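Local coordinates for Pex protein (Anabaena sp. PCC 7120, PDB 2DQL), which is associated with the cyanobacterial circadian clock and, as a member of the PadR-like helix-turn-helix family, probably binds DNA as a transcriptional regulator, at residues Gly34-Gly38 against Thr39-Gln43; Pro93-Gln96 against His97-Glu100; Glu4-Tyr7 against Gln8-Asn12. All coordinates share one frame; numbering follows the deposited sequence.

How the contacts relate
From the N terminus, contact 3 comes first, within helix 3-11, its centre about 27 Å from the centre of the chain; this helix packs on the second subunit. Contact 1 follows, joining the loop after helix 20-31 to the first turn of helix 38-48. Contact 2 comes last, where the chain leaves strand 86-91 and starts helix 96-112. Each is local and closes no long loop; the three lie in series, and none encloses or crosses another. Contacts 1 and 2 both form helix starts, with centres about 18 Å apart, whereas contacts 2 and 3 lie on opposite sides of the chain's centre. Contacts 2 and 3 meet across the dimer, where Tyr7 is hydrogen-bonded to Gln98 of the second subunit.

Contact 1: Gly34-Gly38 against Thr39-Gln43; sequences GESYG and TELIQ. With PO4 (phosphate ion), chain C.
Ser36, Tyr37 and Gly38 meet the first turn of helix 38-48, mainly through Glu40, Leu41 and Ile42. Ahead of them, the carbonyl O of Glu35 accepts a bond from a water that also donates to Glu40 OE1. The carboxylate of Glu35 itself turns elsewhere, to Tyr75 and Gln90. Ser36 then makes the direct polar link: its OG donates over 2.7 Å to Glu40 OE1, which receives it on the lone pair facing away from the other carboxylate oxygen. OG also lies 3.8 Å from Leu41 CG, where the buried serine borders the apolar side chains of Leu41 and Val30.

Tyr37 occupies the N-cap position. Its CG sits between the backbone N and the carbonyl carbon (chi1 52°), which folds the ring back over the helix start. There Glu40 CB lies over the centre of one face, 3.5 Å from the ring centroid, in a CH-pi contact. The two side chains cross at about a right angle, with ring and carboxylate planes 38° apart. A second water joins Tyr37 OH to Glu40 OE2. In the backbone, Tyr37 O accepts from Leu41 N at 2.9 Å, and Gly38 O likewise accepts from Ile42 N at 3.1 Å, the opening backbone bonds of the helix.

Beside the ring, a phosphate ion, probably from the crystallisation liquor, is held by Arg82 and Arg86; a bond from Thr39 OG1 is less sure, that atom being modelled too close to the ring. Arg86 also makes a cation-pi contact with Tyr37. In a PadR-like helix-turn-helix protein, such an anion site is consistent with a surface that could meet nucleic acid phosphates. The bonds from Ser36 and both waters fix the rotation of the Glu40 carboxylate and would probably stabilise its negative charge near the helix start.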
loop_
_atom_site.group_PDB
_atom_site.type_symbol
_atom_site.label_atom_id
_atom_site.label_comp_id
_atom_site.label_asym_id
_atom_site.label_seq_id
_atom_site.Cartn_x
_atom_site.Cartn_y
_atom_site.Cartn_z
ATOM N N GLY A 34 -1.826 -20.848 18.808
ATOM C CA GLY A 34 -1.070 -22.083 18.712
ATOM C C GLY A 34 0.011 -21.937 17.662
ATOM O O GLY A 34 -0.060 -21.048 16.805
ATOM N N GLU A 35 1.009 -22.814 17.721
ATOM C CA GLU A 35 2.125 -22.775 16.786
ATOM C C GLU A 35 1.673 -22.778 15.342
ATOM O O GLU A 35 0.667 -23.394 14.988
ATOM C CB GLU A 35 3.069 -23.959 17.023
ATOM C CG GLU A 35 2.419 -25.319 16.836
ATOM C CD GLU A 35 3.428 -26.449 16.840
ATOM O OE1 GLU A 35 4.521 -26.268 17.416
ATOM O OE2 GLU A 35 3.125 -27.524 16.279
ATOM N N SER A 36 2.424 -22.078 14.504
ATOM C CA SER A 36 2.091 -22.015 13.094
ATOM C C SER A 36 3.371 -21.978 12.285
ATOM O O SER A 36 4.469 -22.091 12.832
ATOM C CB SER A 36 1.238 -20.776 12.802
ATOM O OG SER A 36 0.694 -20.840 11.493
ATOM N N TYR A 37 3.224 -21.812 10.979
ATOM C CA TYR A 37 4.368 -21.772 10.087
ATOM C C TYR A 37 4.099 -20.799 8.945
ATOM O O TYR A 37 2.954 -20.440 8.693
ATOM C CB TYR A 37 4.675 -23.184 9.560
ATOM C CG TYR A 37 3.507 -23.926 8.940
ATOM C CD1 TYR A 37 3.419 -24.098 7.555
ATOM C CD2 TYR A 37 2.511 -24.491 9.735
ATOM C CE1 TYR A 37 2.368 -24.820 6.982
ATOM C CE2 TYR A 37 1.458 -25.212 9.171
ATOM C CZ TYR A 37 1.395 -25.374 7.796
ATOM O OH TYR A 37 0.361 -26.103 7.241
ATOM N N GLY A 38 5.164 -20.378 8.270
ATOM C CA GLY A 38 5.049 -19.409 7.188
ATOM C C GLY A 38 3.929 -19.564 6.175
ATOM O O GLY A 38 3.091 -18.672 6.016
ATOM N N THR A 39 3.901 -20.691 5.477
ATOM C CA THR A 39 2.875 -20.892 4.469
ATOM C C THR A 39 1.467 -20.814 5.041
ATOM O O THR A 39 0.561 -20.292 4.392
ATOM C CB THR A 39 3.066 -22.237 3.737
ATOM O OG1 THR A 39 2.792 -23.324 4.626
ATOM C CG2 THR A 39 4.488 -22.349 3.242
ATOM N N GLU A 40 1.279 -21.313 6.260
ATOM C CA GLU A 40 -0.038 -21.285 6.887
ATOM C C GLU A 40 -0.425 -19.865 7.275
ATOM O O GLU A 40 -1.581 -19.463 7.127
ATOM C CB GLU A 40 -0.059 -22.176 8.129
ATOM C CG GLU A 40 -1.428 -22.288 8.776
ATOM C CD GLU A 40 -1.448 -23.274 9.925
ATOM O OE1 GLU A 40 -0.815 -22.994 10.965
ATOM O OE2 GLU A 40 -2.093 -24.334 9.784
ATOM N N LEU A 41 0.543 -19.104 7.778
ATOM C CA LEU A 41 0.275 -17.728 8.172
ATOM C C LEU A 41 -0.261 -16.952 6.974
ATOM O O LEU A 41 -1.197 -16.170 7.104
ATOM C CB LEU A 41 1.550 -17.068 8.710
ATOM C CG LEU A 41 1.927 -17.570 10.110
ATOM C CD1 LEU A 41 3.364 -17.204 10.452
ATOM C CD2 LEU A 41 0.946 -16.974 11.127
ATOM N N ILE A 42 0.326 -17.187 5.807
ATOM C CA ILE A 42 -0.105 -16.503 4.594
ATOM C C ILE A 42 -1.474 -16.983 4.141
ATOM O O ILE A 42 -2.373 -16.176 3.904
ATOM C CB ILE A 42 0.906 -16.707 3.443
ATOM C CG1 ILE A 42 2.218 -15.996 3.783
ATOM C CG2 ILE A 42 0.325 -16.168 2.127
ATOM C CD1 ILE A 42 3.330 -16.218 2.769
ATOM N N GLN A 43 -1.641 -18.297 4.039
ATOM C CA GLN A 43 -2.909 -18.857 3.590
ATOM C C GLN A 43 -4.071 -18.547 4.530
ATOM O O GLN A 43 -5.165 -18.204 4.081
ATOM C CB GLN A 43 -2.783 -20.373 3.410
ATOM C CG GLN A 43 -3.986 -21.000 2.726
ATOM C CD GLN A 43 -4.285 -20.355 1.382
ATOM O OE1 GLN A 43 -3.426 -20.307 0.497
ATOM N NE2 GLN A 43 -5.506 -19.854 1.223
HETATM P P PO4 C . 6.131 -25.713 4.575
HETATM O O1 PO4 C . 4.855 -25.114 4.109
HETATM O O2 PO4 C . 5.846 -27.016 5.227
HETATM O O3 PO4 C . 7.043 -25.938 3.430
HETATM O O4 PO4 C . 6.795 -24.804 5.555
HETATM O O HOH W 1 0.029 -24.990 12.698
HETATM O O HOH W 2 -1.485 -27.375 9.038
#

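Contact 2: Pro93-Gln96 against His97-Glu100; sequences PEWQ and HQAE
Trp95 lies alongside Gln98, three residues on, at the start of helix 96-112. Gln98 CB is 3.8 Å from Trp95 CE3. With CG anti to the backbone N (chi1 177°), the next methylene comes up to the benzene part of the indole, and Gln98 CG lies 3.4 Å from Trp95 CZ3. It approaches the ring obliquely, the two side chains pointing the same way. Beyond CG the chain bends at chi2, leaving the amide plane 52° from that of the indole. At the tip, NE2 turns from the tryptophan and is hydrogen-bonded to Tyr7 OH of the second subunit, while Ile3 of that subunit packs on the same side chain.

Trp95 holds the N-cap position, and Gln98 lies in the first turn. The carbonyl O of Trp95 accepts from Ala99 N at 2.8 Å, and Gln96 O accepts from Glu100 N at 3.0 Å. The first-turn amides are met by water: one bridges Glu94 O and Gln98 N, 3.0 Å from the latter, and another accepts from His97 N. Trp95 also touches Ala71, and Ala99 rests on Leu32, so the helix start is seated on neighbouring loops. The aliphatic part of Gln98 thus packs beside the indole, while its amide is used between subunits.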
loop_
_atom_site.group_PDB
_atom_site.type_symbol
_atom_site.label_atom_id
_atom_site.label_comp_id
_atom_site.label_asym_id
_atom_site.label_seq_id
_atom_site.Cartn_x
_atom_site.Cartn_y
_atom_site.Cartn_z
ATOM N N PRO A 93 7.290 -17.583 25.750
ATOM C CA PRO A 93 6.533 -17.567 27.003
ATOM C C PRO A 93 6.394 -16.204 27.685
ATOM O O PRO A 93 5.289 -15.798 28.047
ATOM C CB PRO A 93 7.287 -18.577 27.865
ATOM C CG PRO A 93 7.748 -19.578 26.858
ATOM C CD PRO A 93 8.256 -18.698 25.735
ATOM N N GLU A 94 7.503 -15.497 27.858
ATOM C CA GLU A 94 7.451 -14.201 28.521
ATOM C C GLU A 94 6.869 -13.064 27.686
ATOM O O GLU A 94 6.648 -11.964 28.203
ATOM C CB GLU A 94 8.838 -13.812 29.032
ATOM C CG GLU A 94 9.222 -14.564 30.289
ATOM C CD GLU A 94 8.191 -14.384 31.390
ATOM O OE1 GLU A 94 8.042 -13.245 31.881
ATOM O OE2 GLU A 94 7.524 -15.376 31.756
ATOM N N TRP A 95 6.617 -13.323 26.407
ATOM C CA TRP A 95 6.040 -12.304 25.531
ATOM C C TRP A 95 4.524 -12.421 25.446
ATOM O O TRP A 95 3.883 -11.720 24.665
ATOM C CB TRP A 95 6.620 -12.408 24.119
ATOM C CG TRP A 95 7.807 -11.537 23.894
ATOM C CD1 TRP A 95 9.073 -11.742 24.357
ATOM C CD2 TRP A 95 7.842 -10.309 23.154
ATOM N NE1 TRP A 95 9.895 -10.719 23.954
ATOM C CE2 TRP A 95 9.166 -9.824 23.217
ATOM C CE3 TRP A 95 6.882 -9.569 22.450
ATOM C CZ2 TRP A 95 9.562 -8.633 22.595
ATOM C CZ3 TRP A 95 7.275 -8.379 21.830
ATOM C CH2 TRP A 95 8.604 -7.925 21.910
ATOM N N GLN A 96 3.954 -13.300 26.258
ATOM C CA GLN A 96 2.516 -13.525 26.264
ATOM C C GLN A 96 1.705 -12.228 26.331
ATOM O O GLN A 96 0.898 -11.946 25.445
ATOM C CB GLN A 96 2.139 -14.417 27.449
ATOM C CG GLN A 96 0.782 -15.089 27.335
ATOM C CD GLN A 96 0.886 -16.511 26.812
ATOM O OE1 GLN A 96 1.256 -16.742 25.660
ATOM N NE2 GLN A 96 0.571 -17.477 27.668
ATOM N N HIS A 97 1.923 -11.444 27.382
ATOM C CA HIS A 97 1.189 -10.197 27.573
ATOM C C HIS A 97 1.387 -9.187 26.447
ATOM O O HIS A 97 0.419 -8.617 25.947
ATOM C CB HIS A 97 1.574 -9.551 28.909
ATOM C CG HIS A 97 0.772 -8.332 29.240
ATOM N ND1 HIS A 97 -0.576 -8.383 29.530
ATOM C CD2 HIS A 97 1.117 -7.024 29.299
ATOM C CE1 HIS A 97 -1.025 -7.161 29.751
ATOM N NE2 HIS A 97 -0.016 -6.315 29.616
ATOM N N GLN A 98 2.636 -8.962 26.050
ATOM C CA GLN A 98 2.914 -8.008 24.980
ATOM C C GLN A 98 2.307 -8.467 23.659
ATOM O O GLN A 98 1.765 -7.659 22.904
ATOM C CB GLN A 98 4.421 -7.814 24.802
ATOM C CG GLN A 98 4.770 -6.883 23.648
ATOM C CD GLN A 98 4.338 -5.450 23.898
ATOM O OE1 GLN A 98 4.987 -4.716 24.647
ATOM N NE2 GLN A 98 3.233 -5.046 23.281
ATOM N N ALA A 99 2.397 -9.760 23.375
ATOM C CA ALA A 99 1.840 -10.280 22.134
ATOM C C ALA A 99 0.326 -10.079 22.117
ATOM O O ALA A 99 -0.262 -9.817 21.069
ATOM C CB ALA A 99 2.183 -11.759 21.972
ATOM N N GLU A 100 -0.307 -10.192 23.281
ATOM C CA GLU A 100 -1.751 -10.011 23.351
ATOM C C GLU A 100 -2.111 -8.550 23.093
ATOM O O GLU A 100 -3.129 -8.264 22.460
ATOM C CB GLU A 100 -2.274 -10.494 24.709
ATOM C CG GLU A 100 -2.035 -11.992 24.896
ATOM C CD GLU A 100 -2.341 -12.514 26.288
ATOM O OE1 GLU A 100 -2.075 -11.797 27.277
ATOM O OE2 GLU A 100 -2.824 -13.663 26.389
HETATM O O HOH W 3 4.960 -9.773 27.677
HETATM O O HOH W 4 3.750 -12.263 29.430
#

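Contact 3: Glu4-Tyr7 against Gln8-Asn12; sequences EDIY and QFFEN
Glu4 and Gln8 pair one turn apart along helix 3-11. Gln8 NE2 donates to Glu4 OE1 over 2.7 Å at an N-H...O angle of 166°. The oxygen lies almost in the amide plane of Gln8, although carboxylate and amide planes are 42° apart. Both chains bend at chi2, which brings their ends together, and Gln8 CG packs 3.2 Å from Glu4 O. An alanine here removes the amide, and Glu4 OE1 would probably be left without its mate and the carboxylate freer to turn.

Beneath them runs the i to i+4 ladder of an alpha-helix: Gln8 N to Glu4 O at 2.9 Å and Glu11 N to Tyr7 O at 3.0 Å. This amphipathic helix packs on the second subunit through its apolar side. There Ile6 CG2 lies in the plane of the Phe10 ring, at its edge, 4.0 Å from Phe10 CE2, and Phe9 CD2 covers one face of that ring. Farther out, Ile6 meets Cys25, Phe9 meets Val22 and Phe10 meets Leu105, all of the second subunit, while Tyr7 packs on Asp101 of that subunit.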
loop_
_atom_site.group_PDB
_atom_site.type_symbol
_atom_site.label_atom_id
_atom_site.label_comp_id
_atom_site.label_asym_id
_atom_site.label_seq_id
_atom_site.Cartn_x
_atom_site.Cartn_y
_atom_site.Cartn_z
ATOM N N GLU A 4 -8.242 -0.615 -19.051
ATOM C CA GLU A 4 -9.218 -1.441 -18.352
ATOM C C GLU A 4 -8.759 -1.776 -16.935
ATOM O O GLU A 4 -9.583 -1.924 -16.034
ATOM C CB GLU A 4 -9.490 -2.732 -19.130
ATOM C CG GLU A 4 -10.500 -3.643 -18.445
ATOM C CD GLU A 4 -11.830 -2.953 -18.181
ATOM O OE1 GLU A 4 -12.586 -3.440 -17.316
ATOM O OE2 GLU A 4 -12.125 -1.931 -18.839
ATOM N N ASP A 5 -7.450 -1.894 -16.737
ATOM C CA ASP A 5 -6.909 -2.199 -15.415
ATOM C C ASP A 5 -7.198 -1.057 -14.452
ATOM O O ASP A 5 -7.359 -1.266 -13.249
ATOM C CB ASP A 5 -5.399 -2.421 -15.481
ATOM C CG ASP A 5 -5.026 -3.621 -16.323
ATOM O OD1 ASP A 5 -5.634 -4.693 -16.120
ATOM O OD2 ASP A 5 -4.124 -3.495 -17.174
ATOM N N ILE A 6 -7.250 0.159 -14.987
ATOM C CA ILE A 6 -7.535 1.321 -14.164
ATOM C C ILE A 6 -8.985 1.243 -13.702
ATOM O O ILE A 6 -9.286 1.415 -12.524
ATOM C CB ILE A 6 -7.293 2.628 -14.950
ATOM C CG1 ILE A 6 -5.817 2.706 -15.353
ATOM C CG2 ILE A 6 -7.677 3.836 -14.099
ATOM C CD1 ILE A 6 -5.485 3.869 -16.259
ATOM N N TYR A 7 -9.891 0.966 -14.632
ATOM C CA TYR A 7 -11.291 0.844 -14.268
ATOM C C TYR A 7 -11.476 -0.298 -13.270
ATOM O O TYR A 7 -12.226 -0.171 -12.311
ATOM C CB TYR A 7 -12.138 0.587 -15.509
ATOM C CG TYR A 7 -12.402 1.832 -16.319
ATOM C CD1 TYR A 7 -13.380 2.743 -15.930
ATOM C CD2 TYR A 7 -11.670 2.099 -17.473
ATOM C CE1 TYR A 7 -13.628 3.898 -16.679
ATOM C CE2 TYR A 7 -11.907 3.245 -18.225
ATOM C CZ TYR A 7 -12.885 4.136 -17.825
ATOM O OH TYR A 7 -13.123 5.260 -18.584
ATOM N N GLN A 8 -10.776 -1.404 -13.491
ATOM C CA GLN A 8 -10.885 -2.554 -12.595
ATOM C C GLN A 8 -10.461 -2.234 -11.162
ATOM O O GLN A 8 -11.060 -2.724 -10.208
ATOM C CB GLN A 8 -10.052 -3.722 -13.128
ATOM C CG GLN A 8 -10.668 -4.429 -14.321
ATOM C CD GLN A 8 -12.081 -4.900 -14.039
ATOM O OE1 GLN A 8 -12.345 -5.533 -13.015
ATOM N NE2 GLN A 8 -13.000 -4.593 -14.949
ATOM N N PHE A 9 -9.433 -1.406 -11.011
ATOM C CA PHE A 9 -8.951 -1.040 -9.684
ATOM C C PHE A 9 -10.049 -0.399 -8.838
ATOM O O PHE A 9 -10.155 -0.656 -7.641
ATOM C CB PHE A 9 -7.778 -0.063 -9.791
ATOM C CG PHE A 9 -7.243 0.377 -8.464
ATOM C CD1 PHE A 9 -6.332 -0.411 -7.774
ATOM C CD2 PHE A 9 -7.691 1.556 -7.878
ATOM C CE1 PHE A 9 -5.873 -0.034 -6.512
ATOM C CE2 PHE A 9 -7.241 1.940 -6.618
ATOM C CZ PHE A 9 -6.330 1.141 -5.934
ATOM N N PHE A 10 -10.869 0.437 -9.464
ATOM C CA PHE A 10 -11.941 1.123 -8.753
ATOM C C PHE A 10 -13.208 0.288 -8.597
ATOM O O PHE A 10 -13.855 0.322 -7.552
ATOM C CB PHE A 10 -12.280 2.433 -9.475
ATOM C CG PHE A 10 -11.167 3.440 -9.450
ATOM C CD1 PHE A 10 -10.965 4.248 -8.334
ATOM C CD2 PHE A 10 -10.298 3.556 -10.527
ATOM C CE1 PHE A 10 -9.911 5.157 -8.292
ATOM C CE2 PHE A 10 -9.239 4.463 -10.496
ATOM C CZ PHE A 10 -9.046 5.265 -9.373
ATOM N N GLU A 11 -13.555 -0.462 -9.636
ATOM C CA GLU A 11 -14.765 -1.278 -9.630
ATOM C C GLU A 11 -14.643 -2.547 -8.797
ATOM O O GLU A 11 -15.618 -3.007 -8.205
ATOM C CB GLU A 11 -15.142 -1.635 -11.067
ATOM C CG GLU A 11 -15.189 -0.422 -11.980
ATOM C CD GLU A 11 -15.630 -0.758 -13.384
ATOM O OE1 GLU A 11 -15.088 -1.717 -13.972
ATOM O OE2 GLU A 11 -16.516 -0.052 -13.905
ATOM N N ASN A 12 -13.443 -3.110 -8.758
ATOM C CA ASN A 12 -13.188 -4.323 -7.990
ATOM C C ASN A 12 -11.865 -4.130 -7.259
ATOM O O ASN A 12 -10.836 -4.666 -7.665
ATOM C CB ASN A 12 -13.114 -5.527 -8.932
ATOM C CG ASN A 12 -14.440 -5.811 -9.618
ATOM O OD1 ASN A 12 -14.487 -6.084 -10.820
ATOM N ND2 ASN A 12 -15.526 -5.757 -8.854
#